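Local coordinates for protein beta-glucoside phosphorylase BglX (Unidentified, PDB 5VQE) that cleaves beta-glucosides with phosphate in place of water, probably releasing glucose 1-phosphate, on a family 3 glycoside hydrolase scaffold, at residues A118-S123 and I172-K177; D150-P155 and V162-S167; T410-L415 and D466-I471; R432-L437 and R538-K543. One frame throughout, in Å; residues are numbered along the deposited sequence.

Interaction 1: A118-S123 and I172-K177; sequences ATDDES and IIRMAK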
loop_
_atom_site.group_PDB
_atom_site.type_symbol
_atom_site.label_atom_id
_atom_site.label_comp_id
_atom_site.label_asym_id
_atom_site.label_seq_id
_atom_site.Cartn_x
_atom_site.Cartn_y
_atom_site.Cartn_z
ATOM N N ALA A 118 9.982 -9.963 -6.218
ATOM C CA ALA A 118 10.593 -10.628 -7.366
ATOM C C ALA A 118 12.108 -10.749 -7.226
ATOM O O ALA A 118 12.710 -11.644 -7.836
ATOM C CB ALA A 118 10.238 -9.879 -8.646
ATOM N N THR A 119 12.753 -9.867 -6.452
ATOM C CA THR A 119 14.174 -10.067 -6.169
ATOM C C THR A 119 14.406 -11.327 -5.346
ATOM O O THR A 119 15.515 -11.875 -5.363
ATOM C CB THR A 119 14.793 -8.876 -5.418
ATOM O OG1 THR A 119 14.401 -8.901 -4.035
ATOM C CG2 THR A 119 14.404 -7.532 -6.040
ATOM N N ASP A 120 13.378 -11.792 -4.635
ATOM C CA ASP A 120 13.465 -12.911 -3.688
ATOM C C ASP A 120 14.613 -12.735 -2.697
ATOM O O ASP A 120 15.181 -13.710 -2.203
ATOM C CB ASP A 120 13.584 -14.253 -4.408
ATOM C CG ASP A 120 13.107 -15.413 -3.549
ATOM O OD1 ASP A 120 12.251 -15.193 -2.660
ATOM O OD2 ASP A 120 13.589 -16.546 -3.750
ATOM N N ASP A 121 14.944 -11.493 -2.377
ATOM C CA ASP A 121 15.967 -11.183 -1.386
ATOM C C ASP A 121 15.345 -10.296 -0.317
ATOM O O ASP A 121 15.022 -9.136 -0.582
ATOM C CB ASP A 121 17.161 -10.493 -2.032
ATOM C CG ASP A 121 18.299 -10.284 -1.065
ATOM O OD1 ASP A 121 18.060 -10.354 0.166
ATOM O OD2 ASP A 121 19.432 -10.057 -1.541
ATOM N N GLU A 122 15.207 -10.823 0.899
ATOM C CA GLU A 122 14.567 -10.040 1.947
ATOM C C GLU A 122 15.357 -8.783 2.284
ATOM O O GLU A 122 14.784 -7.833 2.823
ATOM C CB GLU A 122 14.353 -10.898 3.194
ATOM C CG GLU A 122 15.603 -11.414 3.836
ATOM C CD GLU A 122 15.294 -12.477 4.869
ATOM O OE1 GLU A 122 15.172 -12.120 6.059
ATOM O OE2 GLU A 122 15.145 -13.659 4.482
ATOM N N SER A 123 16.647 -8.730 1.953
ATOM C CA SER A 123 17.372 -7.476 2.127
ATOM C C SER A 123 16.755 -6.362 1.286
ATOM O O SER A 123 16.819 -5.188 1.673
ATOM C CB SER A 123 18.854 -7.653 1.775
ATOM O OG SER A 123 19.040 -7.772 0.375
ATOM N N ILE A 172 5.842 -13.808 1.730
ATOM C CA ILE A 172 5.203 -12.658 2.363
ATOM C C ILE A 172 5.740 -12.471 3.776
ATOM O O ILE A 172 6.068 -11.350 4.189
ATOM C CB ILE A 172 3.672 -12.821 2.355
ATOM C CG1 ILE A 172 3.151 -12.807 0.914
ATOM C CG2 ILE A 172 3.001 -11.710 3.152
ATOM C CD1 ILE A 172 1.787 -13.454 0.744
ATOM N N ILE A 173 5.821 -13.567 4.545
ATOM C CA ILE A 173 6.329 -13.492 5.914
ATOM C C ILE A 173 7.761 -12.970 5.918
ATOM O O ILE A 173 8.104 -12.068 6.692
ATOM C CB ILE A 173 6.220 -14.868 6.604
ATOM C CG1 ILE A 173 4.744 -15.236 6.822
ATOM C CG2 ILE A 173 6.976 -14.892 7.926
ATOM C CD1 ILE A 173 4.503 -16.676 7.266
ATOM N N ARG A 174 8.622 -13.528 5.055
ATOM C CA ARG A 174 10.020 -13.091 5.004
ATOM C C ARG A 174 10.117 -11.604 4.697
ATOM O O ARG A 174 10.835 -10.853 5.370
ATOM C CB ARG A 174 10.800 -13.861 3.931
ATOM C CG ARG A 174 10.988 -15.330 4.156
ATOM C CD ARG A 174 12.141 -15.866 3.299
ATOM N NE ARG A 174 11.886 -15.877 1.856
ATOM C CZ ARG A 174 11.178 -16.812 1.222
ATOM N NH1 ARG A 174 10.607 -17.809 1.900
ATOM N NH2 ARG A 174 11.025 -16.744 -0.096
ATOM N N MET A 175 9.415 -11.171 3.653
ATOM C CA MET A 175 9.546 -9.805 3.167
ATOM C C MET A 175 8.953 -8.812 4.157
ATOM O O MET A 175 9.539 -7.754 4.415
ATOM C CB MET A 175 8.865 -9.685 1.804
ATOM C CG MET A 175 9.504 -10.533 0.711
ATOM S SD MET A 175 11.027 -9.772 0.139
ATOM C CE MET A 175 11.735 -11.062 -0.905
ATOM N N ALA A 176 7.788 -9.132 4.714
ATOM C CA ALA A 176 7.139 -8.212 5.643
ATOM C C ALA A 176 7.949 -8.051 6.925
ATOM O O ALA A 176 8.050 -6.946 7.467
ATOM C CB ALA A 176 5.729 -8.699 5.959
ATOM N N LYS A 177 8.525 -9.139 7.440
ATOM C CA LYS A 177 9.371 -9.015 8.625
ATOM C C LYS A 177 10.574 -8.123 8.347
ATOM O O LYS A 177 10.981 -7.324 9.203
ATOM C CB LYS A 177 9.851 -10.390 9.085
ATOM C CG LYS A 177 8.812 -11.264 9.765
ATOM C CD LYS A 177 9.517 -12.533 10.256
ATOM C CE LYS A 177 8.597 -13.518 10.929
ATOM N NZ LYS A 177 9.355 -14.761 11.295
HETATM O O HOH W 1 13.111 -14.318 0.326
HETATM O O HOH W 2 12.915 -11.643 7.154
#
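Asp-120 meets Arg-174 where the turn joining helix 113-119 to helix 122-138 lies against helix 169-184, a surface contact of the TIM-barrel-type N-terminal domain of family 3 glycoside hydrolases. The charged link is a salt bridge in which Arg-174 NH2 donates to Asp-120 OD1 over 3.2 Å. OD1 offers its syn lone pair and sits at the guanidinium edge, in plane, although the two planar groups are turned 65° apart. Arg-171 pairs with the same oxygen.

Two waters extend the polar contact. One lies between Arg-174 NE and Asp-120 OD1, donating to the carboxylate; its approach to NE is unusually short and so doubtful in detail. The other donates to Glu-122 OE1 (2.6 Å) and to the backbone O of Arg-174 (2.9 Å). Arg-181 is a further partner of OE1. An alanine at Arg-174 would probably cost Asp-120 this salt bridge and leave it to depend on Arg-171 for its charge pairing.

Apolar contact comes from Met-175, whose chain bends at chi2 (-76°) and brings SD to 4.0 Å from Glu-122 CA. Its CE lies 3.6 Å from Asp-121 N, and that N-H is already engaged by Thr-119 OG1 in an ST turn. Asp-121 N-caps the next helix: its OD1 takes both Ser-123 N and Ser-123 OG, each at 2.8 Å, from the same face of the carboxylate plane.

Interaction 2: D150-P155 and V162-S167; sequences DIDMNP and VRTYGS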
loop_
_atom_site.group_PDB
_atom_site.type_symbol
_atom_site.label_atom_id
_atom_site.label_comp_id
_atom_site.label_asym_id
_atom_site.label_seq_id
_atom_site.Cartn_x
_atom_site.Cartn_y
_atom_site.Cartn_z
ATOM N N ASP A 150 -1.417 -8.967 2.735
ATOM C CA ASP A 150 -2.392 -9.666 1.912
ATOM C C ASP A 150 -1.687 -10.657 0.999
ATOM O O ASP A 150 -0.520 -10.483 0.639
ATOM C CB ASP A 150 -3.189 -8.687 1.055
ATOM C CG ASP A 150 -3.947 -7.668 1.876
ATOM O OD1 ASP A 150 -4.420 -8.027 2.972
ATOM O OD2 ASP A 150 -4.082 -6.516 1.402
ATOM N N ILE A 151 -2.417 -11.700 0.616
ATOM C CA ILE A 151 -1.928 -12.725 -0.301
ATOM C C ILE A 151 -2.583 -12.469 -1.647
ATOM O O ILE A 151 -3.809 -12.363 -1.729
ATOM C CB ILE A 151 -2.264 -14.140 0.209
ATOM C CG1 ILE A 151 -1.693 -14.379 1.606
ATOM C CG2 ILE A 151 -1.750 -15.193 -0.762
ATOM C CD1 ILE A 151 -2.230 -15.638 2.277
ATOM N N ASP A 152 -1.777 -12.377 -2.708
ATOM C CA ASP A 152 -2.306 -12.113 -4.049
ATOM C C ASP A 152 -2.799 -13.414 -4.690
ATOM O O ASP A 152 -2.337 -13.844 -5.747
ATOM C CB ASP A 152 -1.243 -11.436 -4.910
ATOM C CG ASP A 152 -1.822 -10.749 -6.139
ATOM O OD1 ASP A 152 -3.015 -10.380 -6.121
ATOM O OD2 ASP A 152 -1.069 -10.554 -7.126
ATOM N N MET A 153 -3.774 -14.041 -4.022
ATOM C CA MET A 153 -4.365 -15.268 -4.544
ATOM C C MET A 153 -5.113 -15.010 -5.844
ATOM O O MET A 153 -4.878 -15.685 -6.852
ATOM C CB MET A 153 -5.325 -15.884 -3.526
ATOM C CG MET A 153 -4.706 -16.536 -2.335
ATOM S SD MET A 153 -5.940 -17.505 -1.433
ATOM C CE MET A 153 -4.952 -18.052 -0.037
ATOM N N ASN A 154 -6.013 -14.031 -5.842
ATOM C CA ASN A 154 -6.963 -13.854 -6.928
ATOM C C ASN A 154 -6.427 -12.832 -7.918
ATOM O O ASN A 154 -6.403 -11.634 -7.599
ATOM C CB ASN A 154 -8.315 -13.402 -6.376
ATOM C CG ASN A 154 -9.424 -13.494 -7.405
ATOM O OD1 ASN A 154 -9.227 -13.187 -8.582
ATOM N ND2 ASN A 154 -10.597 -13.923 -6.965
ATOM N N PRO A 155 -6.019 -13.231 -9.131
ATOM C CA PRO A 155 -5.382 -12.272 -10.052
ATOM C C PRO A 155 -6.313 -11.195 -10.608
ATOM O O PRO A 155 -5.818 -10.259 -11.249
ATOM C CB PRO A 155 -4.854 -13.167 -11.189
ATOM C CG PRO A 155 -5.016 -14.581 -10.710
ATOM C CD PRO A 155 -6.124 -14.574 -9.724
ATOM N N VAL A 162 0.283 -5.568 -7.241
ATOM C CA VAL A 162 1.666 -5.221 -6.934
ATOM C C VAL A 162 1.846 -4.629 -5.547
ATOM O O VAL A 162 2.985 -4.434 -5.127
ATOM C CB VAL A 162 2.247 -4.231 -7.967
ATOM C CG1 VAL A 162 2.308 -4.873 -9.340
ATOM C CG2 VAL A 162 1.461 -2.932 -8.003
ATOM N N ARG A 163 0.764 -4.325 -4.825
ATOM C CA ARG A 163 0.907 -3.854 -3.451
ATOM C C ARG A 163 1.304 -4.972 -2.498
ATOM O O ARG A 163 1.676 -4.685 -1.352
ATOM C CB ARG A 163 -0.393 -3.205 -2.970
ATOM C CG ARG A 163 -0.787 -1.940 -3.735
ATOM C CD ARG A 163 -2.153 -1.449 -3.287
ATOM N NE ARG A 163 -2.115 -0.759 -2.002
ATOM C CZ ARG A 163 -3.161 -0.625 -1.193
ATOM N NH1 ARG A 163 -4.339 -1.148 -1.525
ATOM N NH2 ARG A 163 -3.030 0.019 -0.043
ATOM N N THR A 164 1.226 -6.224 -2.937
ATOM C CA THR A 164 1.582 -7.378 -2.128
ATOM C C THR A 164 2.975 -7.874 -2.493
ATOM O O THR A 164 3.560 -7.497 -3.511
ATOM C CB THR A 164 0.581 -8.527 -2.318
ATOM O OG1 THR A 164 0.827 -9.178 -3.571
ATOM C CG2 THR A 164 -0.859 -8.042 -2.275
ATOM N N TYR A 165 3.496 -8.754 -1.641
ATOM C CA TYR A 165 4.698 -9.517 -1.927
ATOM C C TYR A 165 4.388 -10.804 -2.683
ATOM O O TYR A 165 5.181 -11.753 -2.647
ATOM C CB TYR A 165 5.452 -9.826 -0.627
ATOM C CG TYR A 165 5.943 -8.588 0.081
ATOM C CD1 TYR A 165 6.881 -7.752 -0.510
ATOM C CD2 TYR A 165 5.461 -8.244 1.337
ATOM C CE1 TYR A 165 7.324 -6.609 0.126
ATOM C CE2 TYR A 165 5.905 -7.099 1.981
ATOM C CZ TYR A 165 6.830 -6.289 1.368
ATOM O OH TYR A 165 7.263 -5.151 2.002
ATOM N N GLY A 166 3.256 -10.850 -3.376
ATOM C CA GLY A 166 2.926 -11.977 -4.219
ATOM C C GLY A 166 1.967 -12.944 -3.563
ATOM O O GLY A 166 1.185 -12.561 -2.691
ATOM N N SER A 167 2.026 -14.209 -3.972
ATOM C CA SER A 167 1.016 -15.186 -3.589
ATOM C C SER A 167 1.559 -16.307 -2.714
ATOM O O SER A 167 0.815 -17.242 -2.407
ATOM C CB SER A 167 0.368 -15.774 -4.844
ATOM O OG SER A 167 1.336 -16.403 -5.667
HETATM O O HOH W 3 1.912 -9.126 0.812
#
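The side chains of Asp-152 and Thr-164 set out toward each other's segment and cross at about a right angle, with Thr-164 OG1 3.3 Å from Asp-152 CB. The carboxylate finds its partners elsewhere, OD2 at Tyr-515 and OD1 at Thr-160. Thr-164 OG1 lies between its own backbone N and carbonyl carbon (chi1 76°), where it accepts from Gly-166 N at 3.0 Å in an ST turn and also bonds Asn-161 O. The methyl CG2 branches the other way, to 4.1 Å from Asp-150 CB. An alanine at Thr-164 would probably leave Gly-166 N without its side-chain acceptor and open a gap beside the CB atoms of Asp-150 and Asp-152.

Farther along, Ile-151 lays CG2 against Ser-167 O at 3.7 Å, while Ser-167 turns CB to Asp-152 O at 3.4 Å. The backbones are joined by Asp-152 N donating to Gly-166 O (3.0 Å), nearly straight at 169° but reaching the oxygen from above the carbonyl plane. A water spans Asp-150 O and Tyr-165 N.

Both segments belong to the long loop between strand 143-144 and helix 169-184 of the barrel. Within it Arg-163 NH2 hydrogen-bonds O3 of the bound 2-fluoroglucose, and Asp-150 OD2 holds His-194 of the same pocket. One direct main-chain bond, a water bridge and close carbon-oxygen contacts thus join the segments, while the charged ends serve partners beyond them.

Interaction 3: T410-L415 and D466-I471; sequences TKRIIL and DTDLFI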
loop_
_atom_site.group_PDB
_atom_site.type_symbol
_atom_site.label_atom_id
_atom_site.label_comp_id
_atom_site.label_asym_id
_atom_site.label_seq_id
_atom_site.Cartn_x
_atom_site.Cartn_y
_atom_site.Cartn_z
ATOM N N THR A 410 16.263 -4.851 -35.694
ATOM C CA THR A 410 14.939 -4.218 -35.776
ATOM C C THR A 410 15.120 -2.702 -35.630
ATOM O O THR A 410 15.042 -2.153 -34.527
ATOM C CB THR A 410 13.991 -4.772 -34.715
ATOM O OG1 THR A 410 14.530 -4.545 -33.406
ATOM C CG2 THR A 410 13.751 -6.270 -34.908
ATOM N N LYS A 411 15.315 -2.021 -36.762
ATOM C CA LYS A 411 15.606 -0.589 -36.718
ATOM C C LYS A 411 14.378 0.223 -36.315
ATOM O O LYS A 411 14.470 1.124 -35.473
ATOM C CB LYS A 411 16.140 -0.117 -38.074
ATOM C CG LYS A 411 16.450 1.375 -38.160
ATOM C CD LYS A 411 17.611 1.806 -37.257
ATOM C CE LYS A 411 18.879 1.018 -37.545
ATOM N NZ LYS A 411 19.127 0.822 -39.010
ATOM N N ARG A 412 13.224 -0.058 -36.919
ATOM C CA ARG A 412 12.045 0.787 -36.759
ATOM C C ARG A 412 11.092 0.168 -35.740
ATOM O O ARG A 412 10.649 -0.973 -35.902
ATOM C CB ARG A 412 11.355 1.001 -38.103
ATOM C CG ARG A 412 12.236 1.720 -39.119
ATOM C CD ARG A 412 11.470 2.047 -40.394
ATOM N NE ARG A 412 10.389 2.993 -40.133
ATOM C CZ ARG A 412 10.518 4.315 -40.146
ATOM N NH1 ARG A 412 11.690 4.879 -40.419
ATOM N NH2 ARG A 412 9.467 5.076 -39.878
ATOM N N ILE A 413 10.777 0.929 -34.697
ATOM C CA ILE A 413 9.970 0.458 -33.580
ATOM C C ILE A 413 8.740 1.348 -33.465
ATOM O O ILE A 413 8.840 2.576 -33.546
ATOM C CB ILE A 413 10.769 0.468 -32.258
ATOM C CG1 ILE A 413 11.875 -0.585 -32.297
ATOM C CG2 ILE A 413 9.840 0.229 -31.062
ATOM C CD1 ILE A 413 12.809 -0.534 -31.103
ATOM N N ILE A 414 7.585 0.724 -33.268
ATOM C CA ILE A 414 6.374 1.432 -32.876
ATOM C C ILE A 414 6.161 1.161 -31.398
ATOM O O ILE A 414 6.060 -0.000 -30.983
ATOM C CB ILE A 414 5.152 0.993 -33.701
ATOM C CG1 ILE A 414 5.273 1.485 -35.146
ATOM C CG2 ILE A 414 3.875 1.551 -33.085
ATOM C CD1 ILE A 414 4.148 0.973 -36.070
ATOM N N LEU A 415 6.086 2.228 -30.608
ATOM C CA LEU A 415 5.930 2.132 -29.163
ATOM C C LEU A 415 4.476 2.416 -28.819
ATOM O O LEU A 415 3.941 3.466 -29.189
ATOM C CB LEU A 415 6.853 3.114 -28.442
ATOM C CG LEU A 415 6.866 3.087 -26.908
ATOM C CD1 LEU A 415 7.241 1.711 -26.392
ATOM C CD2 LEU A 415 7.836 4.141 -26.370
ATOM N N ASP A 466 7.361 -0.576 -42.972
ATOM C CA ASP A 466 7.611 0.567 -42.110
ATOM C C ASP A 466 7.932 0.190 -40.671
ATOM O O ASP A 466 8.336 1.068 -39.896
ATOM C CB ASP A 466 6.389 1.498 -42.105
ATOM C CG ASP A 466 6.161 2.169 -43.432
ATOM O OD1 ASP A 466 7.148 2.407 -44.155
ATOM O OD2 ASP A 466 4.993 2.477 -43.743
ATOM N N THR A 467 7.746 -1.070 -40.285
ATOM C CA THR A 467 7.835 -1.463 -38.883
ATOM C C THR A 467 8.581 -2.779 -38.750
ATOM O O THR A 467 8.212 -3.777 -39.377
ATOM C CB THR A 467 6.445 -1.609 -38.256
ATOM O OG1 THR A 467 5.578 -0.602 -38.781
ATOM C CG2 THR A 467 6.544 -1.467 -36.748
ATOM N N ASP A 468 9.615 -2.777 -37.915
ATOM C CA ASP A 468 10.359 -3.985 -37.605
ATOM C C ASP A 468 9.979 -4.590 -36.259
ATOM O O ASP A 468 10.197 -5.793 -36.056
ATOM C CB ASP A 468 11.861 -3.673 -37.639
ATOM C CG ASP A 468 12.289 -3.082 -38.978
ATOM O OD1 ASP A 468 12.134 -3.779 -39.997
ATOM O OD2 ASP A 468 12.735 -1.915 -39.016
ATOM N N LEU A 469 9.395 -3.804 -35.355
ATOM C CA LEU A 469 9.120 -4.274 -34.000
ATOM C C LEU A 469 8.048 -3.402 -33.354
ATOM O O LEU A 469 8.095 -2.171 -33.462
ATOM C CB LEU A 469 10.406 -4.250 -33.162
ATOM C CG LEU A 469 10.294 -4.578 -31.667
ATOM C CD1 LEU A 469 9.928 -6.039 -31.443
ATOM C CD2 LEU A 469 11.614 -4.229 -30.972
ATOM N N PHE A 470 7.087 -4.042 -32.690
ATOM C CA PHE A 470 6.163 -3.378 -31.781
ATOM C C PHE A 470 6.684 -3.569 -30.362
ATOM O O PHE A 470 7.051 -4.687 -29.987
ATOM C CB PHE A 470 4.751 -3.976 -31.866
ATOM C CG PHE A 470 3.912 -3.477 -33.015
ATOM C CD1 PHE A 470 3.263 -2.253 -32.947
ATOM C CD2 PHE A 470 3.727 -4.263 -34.137
ATOM C CE1 PHE A 470 2.462 -1.811 -33.994
ATOM C CE2 PHE A 470 2.926 -3.828 -35.191
ATOM C CZ PHE A 470 2.300 -2.601 -35.120
ATOM N N ILE A 471 6.686 -2.501 -29.567
ATOM C CA ILE A 471 6.945 -2.596 -28.134
ATOM C C ILE A 471 5.767 -1.987 -27.387
ATOM O O ILE A 471 5.346 -0.868 -27.698
ATOM C CB ILE A 471 8.253 -1.899 -27.720
ATOM C CG1 ILE A 471 9.439 -2.509 -28.476
ATOM C CG2 ILE A 471 8.445 -2.048 -26.199
ATOM C CD1 ILE A 471 10.803 -1.987 -28.030
#
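Ile-414 packs beside Phe-470, the two side chains pointing the same way, with Ile-414 CG2 at 3.8 Å from Phe-470 CE1. The other branch of the isoleucine continues extended (chi2 175°) and carries CD1 across Thr-467, where it lies 3.5 Å from CG2, tighter than usual for two carbons. Thr-467 OG1 is bonded to Leu-463 O. The backbone of Ile-414 is gripped on both sides of the residue: its N donates to Leu-469 O, and its O receives Ile-471 N in a nearly straight bond of 2.9 Å and 171°.

These bonds join neighbouring parallel strands, 412-419 and 469-475, inside the mixed sheet of the C-terminal alpha/beta region. Strand 444-447 flanks the first and strand 506-510 the second.

Arg-412 opens the pairing. Its N donates to Asp-468 OD2 at 2.8 Å, meeting the anti lone pair, and its O accepts Asp-468 N at 2.9 Å and, weakly, Leu-469 N. The side chain bends at chi3 (64°), and NE donates to Asp-466 O at 2.8 Å, with that oxygen in the guanidinium plane, at its edge. The Asp-468 carboxylate therefore binds the arginine's backbone, not its guanidinium.

On the face opposite Ile-414, Ile-471 fits between two residues of the partner strand: its CG1 lies 3.8 Å from Ile-413 CG2, and its CG2 4.0 Å from Leu-415 CD1.

Interaction 4: R432-L437 and R538-K543; sequences RLFKGL and RMMIEK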
loop_
_atom_site.group_PDB
_atom_site.type_symbol
_atom_site.label_atom_id
_atom_site.label_comp_id
_atom_site.label_asym_id
_atom_site.label_seq_id
_atom_site.Cartn_x
_atom_site.Cartn_y
_atom_site.Cartn_z
ATOM N N ARG A 432 8.061 8.303 -21.979
ATOM C CA ARG A 432 8.882 9.238 -22.746
ATOM C C ARG A 432 10.362 8.954 -22.528
ATOM O O ARG A 432 11.149 8.903 -23.482
ATOM C CB ARG A 432 8.564 10.681 -22.352
ATOM C CG ARG A 432 7.216 11.207 -22.824
ATOM C CD ARG A 432 7.137 12.724 -22.601
ATOM N NE ARG A 432 5.808 13.274 -22.862
ATOM C CZ ARG A 432 5.337 13.596 -24.066
ATOM N NH1 ARG A 432 6.077 13.418 -25.156
ATOM N NH2 ARG A 432 4.113 14.096 -24.182
ATOM N N LEU A 433 10.761 8.761 -21.269
ATOM C CA LEU A 433 12.145 8.400 -20.983
ATOM C C LEU A 433 12.533 7.135 -21.731
ATOM O O LEU A 433 13.565 7.094 -22.415
ATOM C CB LEU A 433 12.343 8.218 -19.475
ATOM C CG LEU A 433 13.745 7.744 -19.069
ATOM C CD1 LEU A 433 14.801 8.793 -19.436
ATOM C CD2 LEU A 433 13.801 7.399 -17.586
ATOM N N PHE A 434 11.713 6.088 -21.608
ATOM C CA PHE A 434 11.979 4.830 -22.298
ATOM C C PHE A 434 12.131 5.059 -23.797
ATOM O O PHE A 434 13.059 4.537 -24.426
ATOM C CB PHE A 434 10.849 3.833 -21.998
ATOM C CG PHE A 434 11.045 2.473 -22.613
ATOM C CD1 PHE A 434 11.963 1.582 -22.084
ATOM C CD2 PHE A 434 10.280 2.072 -23.698
ATOM C CE1 PHE A 434 12.133 0.329 -22.631
ATOM C CE2 PHE A 434 10.450 0.830 -24.255
ATOM C CZ PHE A 434 11.380 -0.054 -23.721
ATOM N N LYS A 435 11.234 5.854 -24.386
ATOM C CA LYS A 435 11.345 6.166 -25.807
ATOM C C LYS A 435 12.693 6.813 -26.111
ATOM O O LYS A 435 13.405 6.394 -27.030
ATOM C CB LYS A 435 10.197 7.082 -26.237
ATOM C CG LYS A 435 10.159 7.404 -27.739
ATOM C CD LYS A 435 8.879 8.138 -28.104
ATOM C CE LYS A 435 8.728 8.342 -29.609
ATOM N NZ LYS A 435 9.718 9.320 -30.155
ATOM N N GLY A 436 13.063 7.830 -25.333
ATOM C CA GLY A 436 14.333 8.505 -25.565
ATOM C C GLY A 436 15.532 7.584 -25.436
ATOM O O GLY A 436 16.494 7.694 -26.199
ATOM N N LEU A 437 15.503 6.673 -24.459
ATOM C CA LEU A 437 16.637 5.781 -24.263
ATOM C C LEU A 437 16.763 4.771 -25.395
ATOM O O LEU A 437 17.880 4.385 -25.745
ATOM C CB LEU A 437 16.530 5.066 -22.911
ATOM C CG LEU A 437 16.637 5.959 -21.670
ATOM C CD1 LEU A 437 16.514 5.115 -20.405
ATOM C CD2 LEU A 437 17.940 6.758 -21.648
ATOM N N ARG A 538 15.391 2.493 -16.797
ATOM C CA ARG A 538 16.794 2.428 -17.199
ATOM C C ARG A 538 17.313 0.997 -17.155
ATOM O O ARG A 538 18.068 0.579 -18.037
ATOM C CB ARG A 538 17.650 3.342 -16.317
ATOM C CG ARG A 538 17.319 4.807 -16.472
ATOM C CD ARG A 538 18.293 5.715 -15.741
ATOM N NE ARG A 538 17.952 7.122 -15.952
ATOM C CZ ARG A 538 18.339 7.851 -17.000
ATOM N NH1 ARG A 538 19.100 7.326 -17.949
ATOM N NH2 ARG A 538 17.956 9.118 -17.101
ATOM N N MET A 539 16.919 0.224 -16.145
ATOM C CA MET A 539 17.395 -1.156 -16.072
ATOM C C MET A 539 16.725 -2.034 -17.123
ATOM O O MET A 539 17.337 -2.991 -17.612
ATOM C CB MET A 539 17.172 -1.722 -14.668
ATOM C CG MET A 539 18.117 -1.173 -13.612
ATOM S SD MET A 539 19.864 -1.286 -14.105
ATOM C CE MET A 539 20.003 -3.011 -14.477
ATOM N N MET A 540 15.482 -1.730 -17.488
ATOM C CA MET A 540 14.854 -2.437 -18.597
ATOM C C MET A 540 15.678 -2.279 -19.870
ATOM O O MET A 540 15.929 -3.249 -20.588
ATOM C CB MET A 540 13.436 -1.907 -18.808
ATOM C CG MET A 540 12.677 -2.584 -19.939
ATOM S SD MET A 540 12.313 -4.313 -19.610
ATOM C CE MET A 540 10.965 -4.136 -18.451
ATOM N N ILE A 541 16.089 -1.045 -20.170
ATOM C CA ILE A 541 16.922 -0.788 -21.340
ATOM C C ILE A 541 18.179 -1.641 -21.291
ATOM O O ILE A 541 18.532 -2.306 -22.270
ATOM C CB ILE A 541 17.256 0.713 -21.432
ATOM C CG1 ILE A 541 16.044 1.498 -21.940
ATOM C CG2 ILE A 541 18.484 0.964 -22.320
ATOM C CD1 ILE A 541 15.670 1.229 -23.404
ATOM N N GLU A 542 18.876 -1.638 -20.149
ATOM C CA GLU A 542 20.106 -2.417 -20.053
ATOM C C GLU A 542 19.848 -3.883 -20.367
ATOM O O GLU A 542 20.656 -4.534 -21.038
ATOM C CB GLU A 542 20.727 -2.260 -18.664
ATOM C CG GLU A 542 21.131 -0.838 -18.334
ATOM C CD GLU A 542 22.123 -0.277 -19.336
ATOM O OE1 GLU A 542 23.134 -0.957 -19.593
ATOM O OE2 GLU A 542 21.884 0.823 -19.884
ATOM N N LYS A 543 18.719 -4.420 -19.908
ATOM C CA LYS A 543 18.478 -5.846 -20.068
ATOM C C LYS A 543 17.997 -6.178 -21.475
ATOM O O LYS A 543 18.360 -7.222 -22.030
ATOM C CB LYS A 543 17.480 -6.307 -19.011
ATOM C CG LYS A 543 18.069 -6.284 -17.603
ATOM C CD LYS A 543 16.990 -6.317 -16.527
ATOM C CE LYS A 543 17.559 -5.991 -15.155
ATOM N NZ LYS A 543 18.698 -6.880 -14.788
#
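Leu-433, Phe-434 and Leu-437 face Arg-538, Met-540 and Ile-541 across two neighbouring helices, 429-441 and 534-544, that cover one side of the mixed sheet in the C-terminal alpha/beta region. The two helical segments run in roughly the same direction, 32° apart, with their axes 10.1 Å from each other at closest approach. No hydrogen bond links them; the contact is made by hydrocarbon and by the flat end of one arginine.

Leu-433 comes first. Its CD1 lies over one face of the Arg-538 guanidinium, 3.9 Å from NH2, the two side chains crossing at about a right angle. The charge itself is met within the second helix, where Glu-534 forms a salt bridge with Arg-538 NE. Leu-433 also touches Val-537.

At Phe-434, CG is anti to the backbone N (chi1 -178°), and the ring reaches across to the other helix. CE1 makes the closest approach, 3.7 Å from Ile-541 CD1 and 4.0 Å from Met-540 CG, with CD1 of the ring also against the isoleucine. Phe-434 and Met-540 both rest on Leu-509 of strand 506-510 as well, so the seam between the helices closes over the sheet.

One turn later, Leu-437 sets out toward the second helix and spreads its branches. CD2 approaches Arg-538 NH1 at 3.9 Å, again at about a right angle between the side chains, whereas CD1 lies between Arg-538 CG, at 4.0 Å, and Ile-541 CG1. Nearer its own backbone, Leu-437 CB sits 3.7 Å from Ile-541 CG1.

In the fold
From the N terminus, interaction 1 is the first to open, at 118-123, and it closes at 172-177; the shorter loop of interaction 2 lies wholly within that span. The two touch, Met-175 CB packing on Tyr-165 CG and Ile-172 CD1 on Ile-151 CG1. Interaction 1 ties the turn between helices 113-119 and 122-138 to helix 169-184, and interaction 2 draws together the loop that leads into that helix. Interactions 3 and 4 follow in series and cross: 410-415, 432-437, 466-471, then 538-543. Interaction 3 joins two strands of the C-terminal sheet and interaction 4 two helices over it. They meet where Phe-434 CE2 contacts Leu-415 CD1 and Ile-471 CG2.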